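Local coordinates for protein origin of replication complex subunit 1B (Arabidopsis thaliana, PDB 5HH7) that binds origins of replication as a subunit of the plant origin recognition complex and reads the histone H3 tail through its BAH-PHD cassette, at residues A[65-70]-A[90-96]. Residue numbers count along the deposited sequence, not the author numbering.
Sequences IECDDC and DWICQFC. With ZN (zinc ion), chain D.
Residues 65-70 leave a strand at Glu66 and turn into a helically coiled knuckle at 68-70, while residues 90-96 run extended to Cys93, the N-cap of a short helix. The backbones are in register at Cys67 and Ile92, whose CA atoms, 4.7 Å apart, are the nearest pair. One zinc ion joins the segments: Cys67 SG, Cys93 SG and Cys96 SG each lie 2.6 Å from ZN, and Cys70 SG 2.7 Å, so each segment supplies two thiolates.

Hydrogen bonds fix the register. Asp68 N donates to Trp91 O (2.9 Å), and Trp91 N returns a bond to Asp68 OD2 (2.8 Å); the short m-rotamer carboxylate is well placed to reach this amide. Sulfur also serves as acceptor, which spreads the thiolate charge: Cys67 SG receives Cys93 N (3.3 Å), Asp69 N (3.2 Å) and Cys70 N (3.5 Å), and Cys93 SG caps its helix by accepting Cys96 N (3.5 Å).

Apolar packing centres on Trp91 (chi1 t). Ile65 CD1 sits over its six-membered ring, 3.5 Å from the centroid, a CH-pi contact made by the CG1-CD1 arm (chi1 p, chi2 t), while Cys67 CA meets the ring edge at Trp91 CZ3 (3.6 Å). Cys70 CB packs on Cys96 SG (3.6 Å).

The CA-to-CB bond of Glu66 points away from residues 90-96; its carboxylate forms salt bridges with Arg172 and a basic side chain of the bound H3 peptide. Trp91 packs on an apolar peptide side chain. Two cysteine pairs sharing one zinc, beside a histone-binding strand and tryptophan, make up the four-cysteine site of a cross-braced PHD finger.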
loop_
_atom_site.group_PDB
_atom_site.type_symbol
_atom_site.label_atom_id
_atom_site.label_comp_id
_atom_site.label_asym_id
_atom_site.label_seq_id
_atom_site.Cartn_x
_atom_site.Cartn_y
_atom_site.Cartn_z
ATOM N N ILE A 65 -16.977 2.879 5.238
ATOM C CA ILE A 65 -16.494 2.004 4.175
ATOM C C ILE A 65 -15.733 2.775 3.105
ATOM O O ILE A 65 -15.740 4.006 3.076
ATOM C CB ILE A 65 -17.630 1.190 3.524
ATOM C CG1 ILE A 65 -18.661 2.119 2.882
ATOM C CG2 ILE A 65 -18.283 0.277 4.552
ATOM C CD1 ILE A 65 -19.733 1.387 2.103
ATOM N N GLU A 66 -15.084 2.027 2.223
ATOM C CA GLU A 66 -14.188 2.587 1.229
ATOM C C GLU A 66 -14.727 2.319 -0.169
ATOM O O GLU A 66 -15.117 1.196 -0.487
ATOM C CB GLU A 66 -12.811 1.946 1.395
ATOM C CG GLU A 66 -11.780 2.340 0.360
ATOM C CD GLU A 66 -10.423 1.740 0.672
ATOM O OE1 GLU A 66 -10.113 0.651 0.142
ATOM O OE2 GLU A 66 -9.676 2.351 1.466
ATOM N N CYS A 67 -14.757 3.351 -1.003
ATOM C CA CYS A 67 -15.220 3.189 -2.374
ATOM C C CYS A 67 -14.163 2.474 -3.207
ATOM O O CYS A 67 -12.993 2.840 -3.163
ATOM C CB CYS A 67 -15.543 4.546 -2.994
ATOM S SG CYS A 67 -15.844 4.447 -4.757
ATOM N N ASP A 68 -14.577 1.450 -3.954
ATOM C CA ASP A 68 -13.665 0.699 -4.819
ATOM C C ASP A 68 -12.917 1.591 -5.804
ATOM O O ASP A 68 -11.789 1.284 -6.183
ATOM C CB ASP A 68 -14.422 -0.367 -5.620
ATOM C CG ASP A 68 -14.893 -1.519 -4.764
ATOM O OD1 ASP A 68 -14.412 -1.639 -3.620
ATOM O OD2 ASP A 68 -15.739 -2.307 -5.245
ATOM N N ASP A 69 -13.552 2.682 -6.224
ATOM C CA ASP A 69 -12.994 3.524 -7.281
ATOM C C ASP A 69 -12.133 4.676 -6.767
ATOM O O ASP A 69 -10.933 4.732 -7.048
ATOM C CB ASP A 69 -14.100 4.050 -8.204
ATOM C CG ASP A 69 -14.603 2.994 -9.167
ATOM O OD1 ASP A 69 -13.972 1.920 -9.239
ATOM O OD2 ASP A 69 -15.618 3.239 -9.855
ATOM N N CYS A 70 -12.747 5.588 -6.016
ATOM C CA CYS A 70 -12.049 6.781 -5.546
ATOM C C CYS A 70 -11.317 6.547 -4.226
ATOM O O CYS A 70 -10.531 7.390 -3.796
ATOM C CB CYS A 70 -13.029 7.949 -5.395
ATOM S SG CYS A 70 -13.944 7.959 -3.833
ATOM N N ASP A 90 -18.301 -5.826 -4.457
ATOM C CA ASP A 90 -18.144 -4.554 -5.161
ATOM C C ASP A 90 -19.025 -3.438 -4.607
ATOM O O ASP A 90 -20.213 -3.636 -4.351
ATOM C CB ASP A 90 -18.433 -4.722 -6.658
ATOM C CG ASP A 90 -17.502 -5.714 -7.330
ATOM O OD1 ASP A 90 -16.524 -6.152 -6.691
ATOM O OD2 ASP A 90 -17.750 -6.052 -8.509
ATOM N N TRP A 91 -18.433 -2.262 -4.430
ATOM C CA TRP A 91 -19.196 -1.082 -4.043
ATOM C C TRP A 91 -18.474 0.192 -4.449
ATOM O O TRP A 91 -17.282 0.346 -4.193
ATOM C CB TRP A 91 -19.469 -1.062 -2.538
ATOM C CG TRP A 91 -20.319 0.105 -2.114
ATOM C CD1 TRP A 91 -21.683 0.166 -2.104
ATOM C CD2 TRP A 91 -19.857 1.381 -1.649
ATOM N NE1 TRP A 91 -22.100 1.399 -1.659
ATOM C CE2 TRP A 91 -20.999 2.161 -1.372
ATOM C CE3 TRP A 91 -18.591 1.935 -1.437
ATOM C CZ2 TRP A 91 -20.912 3.468 -0.896
ATOM C CZ3 TRP A 91 -18.507 3.234 -0.964
ATOM C CH2 TRP A 91 -19.661 3.984 -0.697
ATOM N N ILE A 92 -19.203 1.095 -5.095
ATOM C CA ILE A 92 -18.689 2.428 -5.376
ATOM C C ILE A 92 -19.675 3.463 -4.859
ATOM O O ILE A 92 -20.868 3.188 -4.721
ATOM C CB ILE A 92 -18.433 2.660 -6.878
ATOM C CG1 ILE A 92 -19.736 2.547 -7.673
ATOM C CG2 ILE A 92 -17.386 1.683 -7.399
ATOM C CD1 ILE A 92 -19.594 2.937 -9.131
ATOM N N CYS A 93 -19.173 4.656 -4.570
ATOM C CA CYS A 93 -20.009 5.694 -3.991
ATOM C C CYS A 93 -20.839 6.396 -5.058
ATOM O O CYS A 93 -20.697 6.124 -6.251
ATOM C CB CYS A 93 -19.150 6.712 -3.258
ATOM S SG CYS A 93 -18.327 7.858 -4.363
ATOM N N GLN A 94 -21.701 7.307 -4.616
ATOM C CA GLN A 94 -22.606 8.019 -5.511
ATOM C C GLN A 94 -21.869 8.901 -6.515
ATOM O O GLN A 94 -22.307 9.050 -7.655
ATOM C CB GLN A 94 -23.600 8.858 -4.706
ATOM C CG GLN A 94 -22.955 9.764 -3.672
ATOM C CD GLN A 94 -23.338 9.391 -2.254
ATOM O OE1 GLN A 94 -23.407 8.213 -1.904
ATOM N NE2 GLN A 94 -23.597 10.399 -1.429
ATOM N N PHE A 95 -20.752 9.482 -6.090
ATOM C CA PHE A 95 -19.985 10.372 -6.954
ATOM C C PHE A 95 -19.339 9.615 -8.107
ATOM O O PHE A 95 -19.295 10.108 -9.233
ATOM C CB PHE A 95 -18.931 11.131 -6.147
ATOM C CG PHE A 95 -19.511 12.015 -5.084
ATOM C CD1 PHE A 95 -20.130 13.207 -5.422
ATOM C CD2 PHE A 95 -19.446 11.653 -3.750
ATOM C CE1 PHE A 95 -20.671 14.023 -4.449
ATOM C CE2 PHE A 95 -19.984 12.464 -2.772
ATOM C CZ PHE A 95 -20.597 13.652 -3.122
ATOM N N CYS A 96 -18.840 8.416 -7.825
ATOM C CA CYS A 96 -18.242 7.588 -8.865
ATOM C C CYS A 96 -19.311 6.912 -9.716
ATOM O O CYS A 96 -19.061 6.541 -10.862
ATOM C CB CYS A 96 -17.289 6.560 -8.258
ATOM S SG CYS A 96 -15.707 7.273 -7.777
HETATM ZN ZN ZN D . -16.017 6.979 -5.169
#